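Chloramphenicol acetyltransferase (Aliivibrio fischeri, PDB 6PXA) probably transfers an acetyl group from acetyl-CoA to chloramphenicol, giving chloramphenicol 3-acetate and CoA. Local coordinates at residues F85-W97 with V112-V124. Numbering follows the deposited sequence. Where two conformers were deposited one is given.
Sequences FMMAGNQGHRADW and VKDGFQRAGDTIV. With TCH (taurocholic acid), chain R.
N90 ties together the two arms of the long loop that leaves the left-handed beta-helix of this hexapeptide-repeat protein. Its amide meets the 112-124 backbone through both of its polar atoms. ND2 donates to G115 O at 2.9 Å, close to the amide plane. N90 OD1 accepts from Q117 N at 3.0 Å. G92 N, two residues on, donates to the same oxygen and closes an Asx turn. It and Q117 N come from opposite faces of the amide plane. CG sits between the backbone N and the carbonyl carbon (chi1 67°), and this turns the amide toward the 112-124 arm.

Beside it, the R94 guanidinium has W97 NE1 over the centre of one face and the Q117 amide stacked on the opposite face, offset toward the rim. Guanidinium and amide planes are 7° apart, and Q117 CD is 3.4 Å from R94 NH1. D96 fixes the rotation of the guanidinium from its edge, in a side-on salt bridge: OD1 takes NE and OD2 takes NH2. The outer corner of the indole, W97 CH2, packs 3.5 Å from G115 CA. W97 also touches C204 of the second subunit, so this end of the loop lies at a subunit interface.

The F116 ring points its CE1 edge at A88 O, 3.3 Å away. With CG trans to its own N (chi1 177°), the ring swings back to the 85-97 arm although its CB points away. F116, Q91 and G92 belong to the pocket that holds taurocholic acid, and F116 CB packs on steroid atom C6.

At the beta-helix end, F85 CE1 meets V124 CG2 with the side chains at about a right angle. The bent chain of M87 brings SD near T122 OG1. A water donates to M86 O and is hydrogen-bonded to T122 OG1, 2.9 Å from the water oxygen.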
loop_
_atom_site.group_PDB
_atom_site.type_symbol
_atom_site.label_atom_id
_atom_site.label_comp_id
_atom_site.label_asym_id
_atom_site.label_seq_id
_atom_site.Cartn_x
_atom_site.Cartn_y
_atom_site.Cartn_z
ATOM N N PHE B 85 -4.662 -6.486 -9.594
ATOM C CA PHE B 85 -5.986 -7.063 -9.819
ATOM C C PHE B 85 -6.133 -8.304 -8.948
ATOM O O PHE B 85 -5.430 -9.306 -9.139
ATOM C CB PHE B 85 -6.186 -7.391 -11.295
ATOM C CG PHE B 85 -6.051 -6.181 -12.179
ATOM C CD1 PHE B 85 -7.136 -5.342 -12.393
ATOM C CD2 PHE B 85 -4.829 -5.862 -12.752
ATOM C CE1 PHE B 85 -7.006 -4.214 -13.187
ATOM C CE2 PHE B 85 -4.685 -4.733 -13.543
ATOM C CZ PHE B 85 -5.794 -3.910 -13.764
ATOM N N MET B 86 -7.031 -8.237 -7.985
ATOM C CA MET B 86 -7.238 -9.377 -7.097
ATOM C C MET B 86 -8.283 -10.302 -7.706
ATOM O O MET B 86 -9.428 -9.890 -7.912
ATOM C CB MET B 86 -7.664 -8.904 -5.715
ATOM C CG MET B 86 -6.582 -8.013 -5.043
ATOM S SD MET B 86 -5.103 -8.845 -4.511
ATOM C CE MET B 86 -5.712 -9.551 -2.970
ATOM N N MET B 87 -7.888 -11.539 -8.009
ATOM C CA MET B 87 -8.822 -12.472 -8.610
ATOM C C MET B 87 -9.207 -13.502 -7.555
ATOM O O MET B 87 -8.887 -13.336 -6.373
ATOM C CB MET B 87 -8.216 -13.068 -9.874
ATOM C CG MET B 87 -7.823 -12.003 -10.947
ATOM S SD MET B 87 -9.153 -10.847 -11.365
ATOM C CE MET B 87 -10.242 -11.927 -12.340
ATOM N N ALA B 88 -9.930 -14.548 -7.988
ATOM C CA ALA B 88 -10.348 -15.684 -7.159
ATOM C C ALA B 88 -11.399 -15.317 -6.116
ATOM O O ALA B 88 -11.521 -16.001 -5.090
ATOM C CB ALA B 88 -9.154 -16.366 -6.476
ATOM N N GLY B 89 -12.191 -14.281 -6.369
ATOM C CA GLY B 89 -13.354 -14.025 -5.523
ATOM C C GLY B 89 -13.021 -13.953 -4.054
ATOM O O GLY B 89 -12.058 -13.294 -3.638
ATOM N N ASN B 90 -13.808 -14.641 -3.236
ATOM C CA ASN B 90 -13.569 -14.624 -1.796
ATOM C C ASN B 90 -12.460 -15.568 -1.365
ATOM O O ASN B 90 -12.254 -15.728 -0.159
ATOM C CB ASN B 90 -14.858 -14.974 -1.041
ATOM C CG ASN B 90 -15.320 -16.428 -1.268
ATOM O OD1 ASN B 90 -14.763 -17.163 -2.086
ATOM N ND2 ASN B 90 -16.347 -16.835 -0.527
ATOM N N GLN B 91 -11.772 -16.220 -2.305
ATOM C CA GLN B 91 -10.716 -17.189 -1.987
ATOM C C GLN B 91 -11.138 -18.187 -0.900
ATOM O O GLN B 91 -10.315 -18.624 -0.094
ATOM C CB GLN B 91 -9.429 -16.470 -1.583
ATOM C CG GLN B 91 -8.870 -15.581 -2.670
ATOM C CD GLN B 91 -7.554 -14.904 -2.268
ATOM O OE1 GLN B 91 -6.822 -15.393 -1.400
ATOM N NE2 GLN B 91 -7.253 -13.780 -2.908
ATOM N N GLY B 92 -12.417 -18.572 -0.885
ATOM C CA GLY B 92 -12.922 -19.582 0.030
ATOM C C GLY B 92 -13.337 -19.098 1.407
ATOM O O GLY B 92 -13.769 -19.925 2.223
ATOM N N HIS B 93 -13.225 -17.796 1.692
ATOM C CA HIS B 93 -13.559 -17.225 2.996
ATOM C C HIS B 93 -14.980 -16.688 2.951
ATOM O O HIS B 93 -15.254 -15.744 2.197
ATOM C CB HIS B 93 -12.593 -16.079 3.365
ATOM C CG HIS B 93 -11.150 -16.472 3.354
ATOM N ND1 HIS B 93 -10.551 -17.125 4.408
ATOM C CD2 HIS B 93 -10.188 -16.307 2.417
ATOM C CE1 HIS B 93 -9.281 -17.353 4.117
ATOM N NE2 HIS B 93 -9.038 -16.869 2.913
ATOM N N ARG B 94 -15.887 -17.255 3.771
ATOM C CA ARG B 94 -17.295 -16.855 3.746
ATOM C C ARG B 94 -17.574 -16.033 4.991
ATOM O O ARG B 94 -17.650 -16.588 6.098
ATOM C CB ARG B 94 -18.249 -18.060 3.675
ATOM C CG ARG B 94 -18.129 -18.872 2.421
ATOM C CD ARG B 94 -19.172 -18.576 1.309
ATOM N NE ARG B 94 -20.565 -18.367 1.724
ATOM C CZ ARG B 94 -21.623 -18.977 1.196
ATOM N NH1 ARG B 94 -21.479 -19.901 0.239
ATOM N NH2 ARG B 94 -22.839 -18.666 1.634
ATOM N N ALA B 95 -17.726 -14.713 4.809
ATOM C CA ALA B 95 -18.089 -13.856 5.925
ATOM C C ALA B 95 -19.437 -14.236 6.514
ATOM O O ALA B 95 -19.665 -13.993 7.704
ATOM C CB ALA B 95 -18.093 -12.383 5.490
ATOM N N ASP B 96 -20.329 -14.856 5.723
ATOM C CA ASP B 96 -21.657 -15.210 6.201
ATOM C C ASP B 96 -21.723 -16.607 6.809
ATOM O O ASP B 96 -22.758 -16.963 7.365
ATOM C CB ASP B 96 -22.689 -15.088 5.071
ATOM C CG ASP B 96 -22.382 -15.984 3.892
ATOM O OD1 ASP B 96 -21.204 -16.252 3.608
ATOM O OD2 ASP B 96 -23.326 -16.416 3.224
ATOM N N TRP B 97 -20.645 -17.387 6.755
ATOM C CA TRP B 97 -20.569 -18.625 7.529
ATOM C C TRP B 97 -19.984 -18.337 8.916
ATOM O O TRP B 97 -19.392 -17.282 9.160
ATOM C CB TRP B 97 -19.711 -19.675 6.815
ATOM C CG TRP B 97 -20.399 -20.298 5.598
ATOM C CD1 TRP B 97 -21.619 -20.006 5.109
ATOM C CD2 TRP B 97 -19.846 -21.302 4.749
ATOM N NE1 TRP B 97 -21.894 -20.810 3.997
ATOM C CE2 TRP B 97 -20.792 -21.593 3.756
ATOM C CE3 TRP B 97 -18.622 -21.982 4.738
ATOM C CZ2 TRP B 97 -20.555 -22.533 2.763
ATOM C CZ3 TRP B 97 -18.390 -22.907 3.764
ATOM C CH2 TRP B 97 -19.341 -23.189 2.794
ATOM N N VAL B 112 -16.258 -30.913 5.989
ATOM C CA VAL B 112 -15.859 -29.644 5.394
ATOM C C VAL B 112 -16.650 -29.363 4.125
ATOM O O VAL B 112 -16.809 -30.236 3.260
ATOM C CB VAL B 112 -14.347 -29.635 5.116
ATOM C CG1 VAL B 112 -13.951 -28.438 4.277
ATOM C CG2 VAL B 112 -13.583 -29.606 6.419
ATOM N N LYS B 113 -17.162 -28.138 4.024
ATOM C CA LYS B 113 -17.786 -27.599 2.826
ATOM C C LYS B 113 -16.888 -26.528 2.229
ATOM O O LYS B 113 -16.283 -25.734 2.959
ATOM C CB LYS B 113 -19.156 -26.987 3.130
ATOM C CG LYS B 113 -20.136 -27.965 3.760
ATOM C CD LYS B 113 -21.363 -27.275 4.358
ATOM C CE LYS B 113 -22.333 -28.299 4.972
ATOM N NZ LYS B 113 -23.446 -27.662 5.727
ATOM N N ASP B 114 -16.838 -26.504 0.900
ATOM C CA ASP B 114 -16.103 -25.509 0.125
ATOM C C ASP B 114 -16.882 -24.195 0.103
ATOM O O ASP B 114 -18.007 -24.158 -0.403
ATOM C CB ASP B 114 -15.904 -26.059 -1.291
ATOM C CG ASP B 114 -15.187 -25.100 -2.220
ATOM O OD1 ASP B 114 -14.592 -24.112 -1.747
ATOM O OD2 ASP B 114 -15.232 -25.342 -3.449
ATOM N N GLY B 115 -16.288 -23.116 0.633
ATOM C CA GLY B 115 -16.926 -21.816 0.642
ATOM C C GLY B 115 -16.542 -20.896 -0.499
ATOM O O GLY B 115 -16.905 -19.714 -0.476
ATOM N N PHE B 116 -15.791 -21.381 -1.479
ATOM C CA PHE B 116 -15.476 -20.550 -2.633
ATOM C C PHE B 116 -16.743 -20.051 -3.309
ATOM O O PHE B 116 -17.642 -20.838 -3.647
ATOM C CB PHE B 116 -14.640 -21.324 -3.655
ATOM C CG PHE B 116 -14.342 -20.521 -4.905
ATOM C CD1 PHE B 116 -13.509 -19.428 -4.848
ATOM C CD2 PHE B 116 -14.940 -20.844 -6.122
ATOM C CE1 PHE B 116 -13.251 -18.676 -5.977
ATOM C CE2 PHE B 116 -14.680 -20.100 -7.256
ATOM C CZ PHE B 116 -13.829 -19.028 -7.189
ATOM N N GLN B 117 -16.777 -18.750 -3.568
ATOM C CA GLN B 117 -17.828 -18.109 -4.342
ATOM C C GLN B 117 -17.200 -17.198 -5.386
ATOM O O GLN B 117 -16.334 -16.385 -5.063
ATOM C CB GLN B 117 -18.760 -17.297 -3.448
ATOM C CG GLN B 117 -19.741 -18.161 -2.670
ATOM C CD GLN B 117 -20.714 -17.317 -1.889
ATOM O OE1 GLN B 117 -21.917 -17.408 -2.087
ATOM N NE2 GLN B 117 -20.196 -16.466 -1.012
ATOM N N ARG B 118 -17.622 -17.352 -6.636
ATOM C CA ARG B 118 -17.198 -16.433 -7.674
ATOM C C ARG B 118 -17.750 -15.041 -7.396
ATOM O O ARG B 118 -18.828 -14.875 -6.814
ATOM C CB ARG B 118 -17.662 -16.931 -9.047
ATOM C CG ARG B 118 -16.872 -18.125 -9.531
ATOM C CD ARG B 118 -17.425 -18.682 -10.788
ATOM N NE ARG B 118 -17.294 -17.811 -11.960
ATOM C CZ ARG B 118 -17.801 -18.171 -13.141
ATOM N NH1 ARG B 118 -18.426 -19.328 -13.233
ATOM N NH2 ARG B 118 -17.703 -17.404 -14.213
ATOM N N ALA B 119 -16.987 -14.033 -7.809
ATOM C CA ALA B 119 -17.422 -12.655 -7.699
ATOM C C ALA B 119 -17.825 -12.080 -9.041
ATOM O O ALA B 119 -18.321 -10.948 -9.093
ATOM C CB ALA B 119 -16.307 -11.796 -7.090
ATOM N N GLY B 120 -17.645 -12.837 -10.117
ATOM C CA GLY B 120 -17.832 -12.328 -11.454
ATOM C C GLY B 120 -16.540 -11.761 -11.992
ATOM O O GLY B 120 -15.564 -11.527 -11.263
ATOM N N ASP B 121 -16.543 -11.504 -13.297
ATOM C CA ASP B 121 -15.348 -11.004 -13.966
ATOM C C ASP B 121 -14.943 -9.609 -13.475
ATOM O O ASP B 121 -15.781 -8.777 -13.115
ATOM C CB ASP B 121 -15.572 -10.933 -15.479
ATOM C CG ASP B 121 -15.675 -12.316 -16.136
ATOM O OD1 ASP B 121 -15.485 -13.365 -15.457
ATOM O OD2 ASP B 121 -15.917 -12.346 -17.371
ATOM N N THR B 122 -13.640 -9.360 -13.486
ATOM C CA THR B 122 -13.101 -8.007 -13.340
ATOM C C THR B 122 -12.956 -7.423 -14.740
ATOM O O THR B 122 -12.259 -7.993 -15.586
ATOM C CB THR B 122 -11.768 -8.012 -12.603
ATOM O OG1 THR B 122 -11.985 -8.497 -11.274
ATOM C CG2 THR B 122 -11.208 -6.602 -12.500
ATOM N N ILE B 123 -13.657 -6.326 -15.000
ATOM C CA ILE B 123 -13.674 -5.709 -16.312
ATOM C C ILE B 123 -13.109 -4.310 -16.176
ATOM O O ILE B 123 -13.613 -3.512 -15.378
ATOM C CB ILE B 123 -15.091 -5.662 -16.893
ATOM C CG1 ILE B 123 -15.697 -7.064 -16.899
ATOM C CG2 ILE B 123 -15.046 -5.108 -18.300
ATOM C CD1 ILE B 123 -17.146 -7.114 -17.348
ATOM N N VAL B 124 -12.088 -4.012 -16.972
ATOM C CA VAL B 124 -11.595 -2.653 -17.168
ATOM C C VAL B 124 -11.927 -2.234 -18.599
ATOM O O VAL B 124 -11.552 -2.919 -19.563
ATOM C CB VAL B 124 -10.094 -2.542 -16.873
ATOM C CG1 VAL B 124 -9.636 -1.089 -17.041
ATOM C CG2 VAL B 124 -9.801 -3.021 -15.449
HETATM C C1 TCH R . -7.988 -21.776 -5.594
HETATM C C2 TCH R . -7.850 -23.354 -5.667
HETATM C C3 TCH R . -9.234 -24.038 -5.521
HETATM O O3 TCH R . -9.057 -25.405 -5.469
HETATM C C4 TCH R . -10.007 -23.560 -4.235
HETATM C C5 TCH R . -10.122 -22.017 -4.156
HETATM C C6 TCH R . -10.822 -21.579 -2.843
HETATM C C7 TCH R . -9.924 -21.737 -1.539
HETATM O O7 TCH R . -9.804 -23.070 -1.182
HETATM C C8 TCH R . -8.516 -21.129 -1.719
HETATM C C9 TCH R . -7.870 -21.689 -3.050
HETATM C C10 TCH R . -8.713 -21.354 -4.302
HETATM C C11 TCH R . -6.413 -21.188 -3.142
HETATM C C12 TCH R . -5.602 -21.397 -1.969
HETATM O O12 TCH R . -5.208 -22.750 -1.826
HETATM C C13 TCH R . -6.349 -20.966 -0.569
HETATM C C14 TCH R . -7.577 -21.533 -0.516
HETATM C C15 TCH R . -8.172 -21.000 0.879
HETATM C C16 TCH R . -7.029 -21.151 1.769
HETATM C C17 TCH R . -5.802 -21.438 0.886
HETATM C C18 TCH R . -6.424 -19.430 -0.535
HETATM C C19 TCH R . -8.941 -19.850 -4.411
HETATM O O1S TCH R . -7.249 -26.823 8.156
HETATM C C20 TCH R . -4.644 -20.716 1.401
HETATM C C21 TCH R . -3.356 -20.827 0.529
HETATM C C22 TCH R . -4.367 -21.359 2.791
HETATM C C23 TCH R . -3.747 -22.754 2.724
HETATM C C24 TCH R . -3.638 -23.273 4.149
HETATM N N24 TCH R . -4.712 -24.073 4.690
HETATM O O24 TCH R . -2.699 -23.016 4.829
HETATM C C25 TCH R . -4.598 -24.543 6.052
HETATM C C26 TCH R . -5.983 -24.960 6.520
HETATM S S26 TCH R . -5.757 -26.318 7.684
HETATM O O2S TCH R . -4.816 -27.439 6.926
HETATM O O3S TCH R . -5.007 -25.746 9.042
HETATM O O HOH W 1 -9.781 -7.879 -9.573
HETATM O O HOH W 2 -13.676 -22.610 1.941
#